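Local coordinates for protein 3-dehydroshikimate dehydratase (Pseudomonas putida, PDB 5HMQ) that catalyses the metal-dependent dehydration of 3-dehydroshikimate to protocatechuate, a shared intermediate in the breakdown of quinate and shikimate, at residues L440-P451 / S519-D529. Residues are numbered along the deposited sequence; the frame is centred on the assembly and turned at random.
Sequences LRRIDHMALALP and SGVHHIAFDCD. With MG (magnesium ion), chain L.
His445 and His523 reach from neighbouring antiparallel strands to one magnesium ion, the metal site of the vicinal-oxygen-chelate (glyoxalase-like) fold in the C-terminal domain. NE2 of His445 lies 2.2 Å from the magnesium and NE2 of His523 2.4 Å; Glu601 and three waters complete the shell. The imidazoles stand nearly perpendicular, planes 87° apart, neither lying over the other's face, each turning NE2 to the shared ion. In both, CG sits between the backbone N and the carbonyl carbon (chi1 61° and 72°), which swings each ring over toward the partner strand, where the two NE2 atoms converge on the ion.

Small residues suit the places beside these rings. The methyl CB of Ala525 lies over the His445 face, 3.4 Å from the ring centroid, a close CH-pi contact; CB of Ala447 touches CE1 of His523. A classic beta bulge sets His522 and His523 both against Ala447, and ND1 of His523 donates to ND1 of His522, fixing the metal-binding ring's rotation. On the other face, packed against strand 295-304, Met446 CG (selenomethionine) lies alongside Ile524 CG1, while Ile443 CG1 meets the edge of the Phe526 ring at CE1, 3.8 Å away; apolar side chains suit this buried layer, where polar groups would lose contact with solvent.

The end of the pair carrying Arg441 and Asp529 is exposed and looser. Its salt bridge rests on charge alone, because the carboxylate oxygen stands well out of the guanidinium plane. Further in, Asp527 OD1 accepts from the backbone N of Arg442, and OD2 shares a water with Asp444 OD1 and Arg442 NH1, whose NH2 is held by Thr494 O. Asp444 also pairs with Arg605, and a carboxylate suits this second-shell place: its OD2 uses the anti lone pair to receive ND1 of His445, 2.6 Å away and nearly in the ring plane.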
# COMPACT_ATOMS: atom_id res chain seq x y z
N LEU C 440 -27.56 5.13 -27.62
CA LEU C 440 -26.72 5.65 -26.54
C LEU C 440 -26.14 6.98 -26.99
O LEU C 440 -25.69 7.11 -28.14
CB LEU C 440 -25.61 4.68 -26.18
CG LEU C 440 -26.03 3.23 -25.99
CD1 LEU C 440 -24.84 2.35 -25.66
CD2 LEU C 440 -27.08 3.14 -24.90
N ARG C 441 -26.17 7.97 -26.12
CA ARG C 441 -25.84 9.30 -26.58
C ARG C 441 -24.57 9.87 -25.97
O ARG C 441 -23.79 10.51 -26.69
CB ARG C 441 -27.03 10.22 -26.37
CG ARG C 441 -28.24 9.67 -27.15
CD ARG C 441 -29.16 10.76 -27.56
NE ARG C 441 -29.13 11.86 -26.64
CZ ARG C 441 -30.13 12.74 -26.57
NH1 ARG C 441 -31.20 12.67 -27.39
NH2 ARG C 441 -30.07 13.76 -25.68
N ARG C 442 -24.35 9.70 -24.67
CA ARG C 442 -23.11 10.22 -24.11
C ARG C 442 -22.67 9.36 -22.94
O ARG C 442 -23.45 8.60 -22.36
CB ARG C 442 -23.25 11.68 -23.64
CG ARG C 442 -24.09 11.86 -22.39
CD ARG C 442 -24.28 13.34 -22.08
NE ARG C 442 -23.01 14.00 -21.74
CZ ARG C 442 -22.48 14.03 -20.53
NH1 ARG C 442 -23.09 13.44 -19.51
NH2 ARG C 442 -21.32 14.66 -20.33
N ILE C 443 -21.38 9.48 -22.61
CA ILE C 443 -20.85 8.88 -21.39
C ILE C 443 -21.35 9.69 -20.20
O ILE C 443 -21.04 10.88 -20.07
CB ILE C 443 -19.32 8.82 -21.43
CG1 ILE C 443 -18.87 7.88 -22.55
CG2 ILE C 443 -18.77 8.39 -20.08
CD1 ILE C 443 -17.39 7.99 -22.87
N ASP C 444 -22.13 9.05 -19.34
CA ASP C 444 -22.68 9.74 -18.18
C ASP C 444 -21.72 9.73 -17.00
O ASP C 444 -21.52 10.76 -16.35
CB ASP C 444 -24.01 9.11 -17.77
CG ASP C 444 -24.58 9.71 -16.50
OD1 ASP C 444 -25.28 10.74 -16.59
OD2 ASP C 444 -24.31 9.16 -15.41
N HIS C 445 -21.11 8.58 -16.71
CA HIS C 445 -20.11 8.50 -15.66
C HIS C 445 -19.23 7.29 -15.91
O HIS C 445 -19.59 6.37 -16.66
CB HIS C 445 -20.74 8.44 -14.27
CG HIS C 445 -21.61 7.24 -14.04
ND1 HIS C 445 -22.98 7.28 -14.18
CD2 HIS C 445 -21.31 5.98 -13.65
CE1 HIS C 445 -23.49 6.09 -13.90
NE2 HIS C 445 -22.49 5.28 -13.58
N MSE C 446 -18.06 7.30 -15.29
CA MSE C 446 -17.11 6.21 -15.41
C MSE C 446 -16.44 5.96 -14.07
O MSE C 446 -15.84 6.87 -13.49
CB MSE C 446 -16.08 6.51 -16.49
CG MSE C 446 -15.14 5.35 -16.78
SE MSE C 446 -14.05 5.63 -18.37
CE MSE C 446 -13.09 7.24 -17.79
N ALA C 447 -16.56 4.74 -13.57
CA ALA C 447 -16.06 4.37 -12.26
C ALA C 447 -14.68 3.75 -12.36
O ALA C 447 -14.38 3.01 -13.30
CB ALA C 447 -17.01 3.39 -11.56
N LEU C 448 -13.82 4.07 -11.39
CA LEU C 448 -12.50 3.47 -11.29
C LEU C 448 -12.44 2.58 -10.05
O LEU C 448 -13.01 2.91 -9.00
CB LEU C 448 -11.42 4.54 -11.20
CG LEU C 448 -11.38 5.62 -12.28
CD1 LEU C 448 -10.17 6.54 -12.06
CD2 LEU C 448 -11.40 5.03 -13.70
N ALA C 449 -11.76 1.45 -10.18
CA ALA C 449 -11.42 0.60 -9.04
C ALA C 449 -9.95 0.82 -8.72
O ALA C 449 -9.09 0.53 -9.55
CB ALA C 449 -11.71 -0.87 -9.34
N LEU C 450 -9.67 1.35 -7.54
CA LEU C 450 -8.32 1.75 -7.19
C LEU C 450 -7.85 1.05 -5.92
O LEU C 450 -8.67 0.68 -5.07
CB LEU C 450 -8.23 3.27 -6.98
CG LEU C 450 -8.59 4.16 -8.18
CD1 LEU C 450 -8.65 5.62 -7.77
CD2 LEU C 450 -7.59 3.96 -9.30
N PRO C 451 -6.54 0.84 -5.76
CA PRO C 451 -6.04 0.30 -4.49
C PRO C 451 -6.35 1.25 -3.34
O PRO C 451 -6.32 2.47 -3.50
CB PRO C 451 -4.53 0.18 -4.73
CG PRO C 451 -4.36 0.18 -6.21
CD PRO C 451 -5.46 1.05 -6.74
N SER C 519 -6.32 -3.15 -10.80
CA SER C 519 -7.11 -1.94 -10.79
C SER C 519 -7.32 -1.46 -12.23
O SER C 519 -6.76 -2.01 -13.18
CB SER C 519 -6.42 -0.87 -9.95
OG SER C 519 -6.23 -1.32 -8.62
N GLY C 520 -8.15 -0.44 -12.37
CA GLY C 520 -8.48 0.07 -13.68
C GLY C 520 -9.94 0.47 -13.73
O GLY C 520 -10.54 0.80 -12.72
N VAL C 521 -10.49 0.49 -14.95
CA VAL C 521 -11.88 0.89 -15.13
C VAL C 521 -12.81 -0.10 -14.44
O VAL C 521 -12.73 -1.31 -14.66
CB VAL C 521 -12.21 1.01 -16.62
CG1 VAL C 521 -13.72 1.02 -16.83
CG2 VAL C 521 -11.61 2.27 -17.18
N HIS C 522 -13.68 0.42 -13.58
CA HIS C 522 -14.68 -0.41 -12.94
C HIS C 522 -15.86 -0.64 -13.88
O HIS C 522 -16.23 -1.79 -14.15
CB HIS C 522 -15.14 0.22 -11.63
CG HIS C 522 -16.06 -0.64 -10.82
ND1 HIS C 522 -17.42 -0.45 -10.78
CD2 HIS C 522 -15.80 -1.71 -10.03
CE1 HIS C 522 -17.97 -1.36 -9.99
NE2 HIS C 522 -17.01 -2.14 -9.53
N HIS C 523 -16.45 0.44 -14.40
CA HIS C 523 -17.49 0.32 -15.42
C HIS C 523 -17.67 1.67 -16.11
O HIS C 523 -17.28 2.72 -15.59
CB HIS C 523 -18.82 -0.15 -14.82
CG HIS C 523 -19.51 0.87 -13.97
ND1 HIS C 523 -19.30 0.97 -12.61
CD2 HIS C 523 -20.44 1.81 -14.29
CE1 HIS C 523 -20.06 1.94 -12.13
NE2 HIS C 523 -20.76 2.46 -13.13
N ILE C 524 -18.26 1.61 -17.30
CA ILE C 524 -18.56 2.79 -18.11
C ILE C 524 -20.06 2.83 -18.33
O ILE C 524 -20.66 1.82 -18.71
CB ILE C 524 -17.79 2.77 -19.45
CG1 ILE C 524 -16.29 2.62 -19.20
CG2 ILE C 524 -18.09 4.02 -20.25
CD1 ILE C 524 -15.54 1.99 -20.35
N ALA C 525 -20.66 3.99 -18.10
CA ALA C 525 -22.11 4.14 -18.13
C ALA C 525 -22.51 5.07 -19.26
O ALA C 525 -22.03 6.21 -19.34
CB ALA C 525 -22.64 4.66 -16.80
N PHE C 526 -23.40 4.60 -20.13
CA PHE C 526 -23.97 5.39 -21.20
C PHE C 526 -25.44 5.66 -20.91
O PHE C 526 -26.14 4.82 -20.34
CB PHE C 526 -23.84 4.67 -22.55
CG PHE C 526 -22.48 4.09 -22.80
CD1 PHE C 526 -21.39 4.91 -23.05
CD2 PHE C 526 -22.29 2.72 -22.80
CE1 PHE C 526 -20.14 4.37 -23.29
CE2 PHE C 526 -21.04 2.17 -23.03
CZ PHE C 526 -19.97 3.00 -23.28
N ASP C 527 -25.92 6.84 -21.30
CA ASP C 527 -27.31 7.19 -21.10
C ASP C 527 -28.08 7.06 -22.42
O ASP C 527 -27.49 6.98 -23.50
CB ASP C 527 -27.46 8.61 -20.53
CG ASP C 527 -27.08 9.70 -21.52
OD1 ASP C 527 -26.43 9.41 -22.54
OD2 ASP C 527 -27.44 10.87 -21.26
N CYS C 528 -29.40 7.03 -22.30
CA CYS C 528 -30.27 6.91 -23.46
C CYS C 528 -31.62 7.53 -23.12
O CYS C 528 -31.89 7.88 -21.98
CB CYS C 528 -30.45 5.44 -23.88
SG CYS C 528 -31.33 4.43 -22.66
N ASP C 529 -32.46 7.67 -24.15
CA ASP C 529 -33.79 8.23 -23.94
C ASP C 529 -34.79 7.18 -23.47
O ASP C 529 -35.65 7.47 -22.64
CB ASP C 529 -34.29 8.90 -25.22
CG ASP C 529 -33.47 10.12 -25.60
OD1 ASP C 529 -32.95 10.79 -24.68
OD2 ASP C 529 -33.34 10.40 -26.81
MG MG L . -22.82 3.44 -12.45
O HOH W 1 -25.60 12.05 -19.16
O HOH W 2 -21.85 4.38 -10.50
O HOH W 3 -24.72 4.10 -11.97
O HOH W 4 -23.19 1.82 -11.21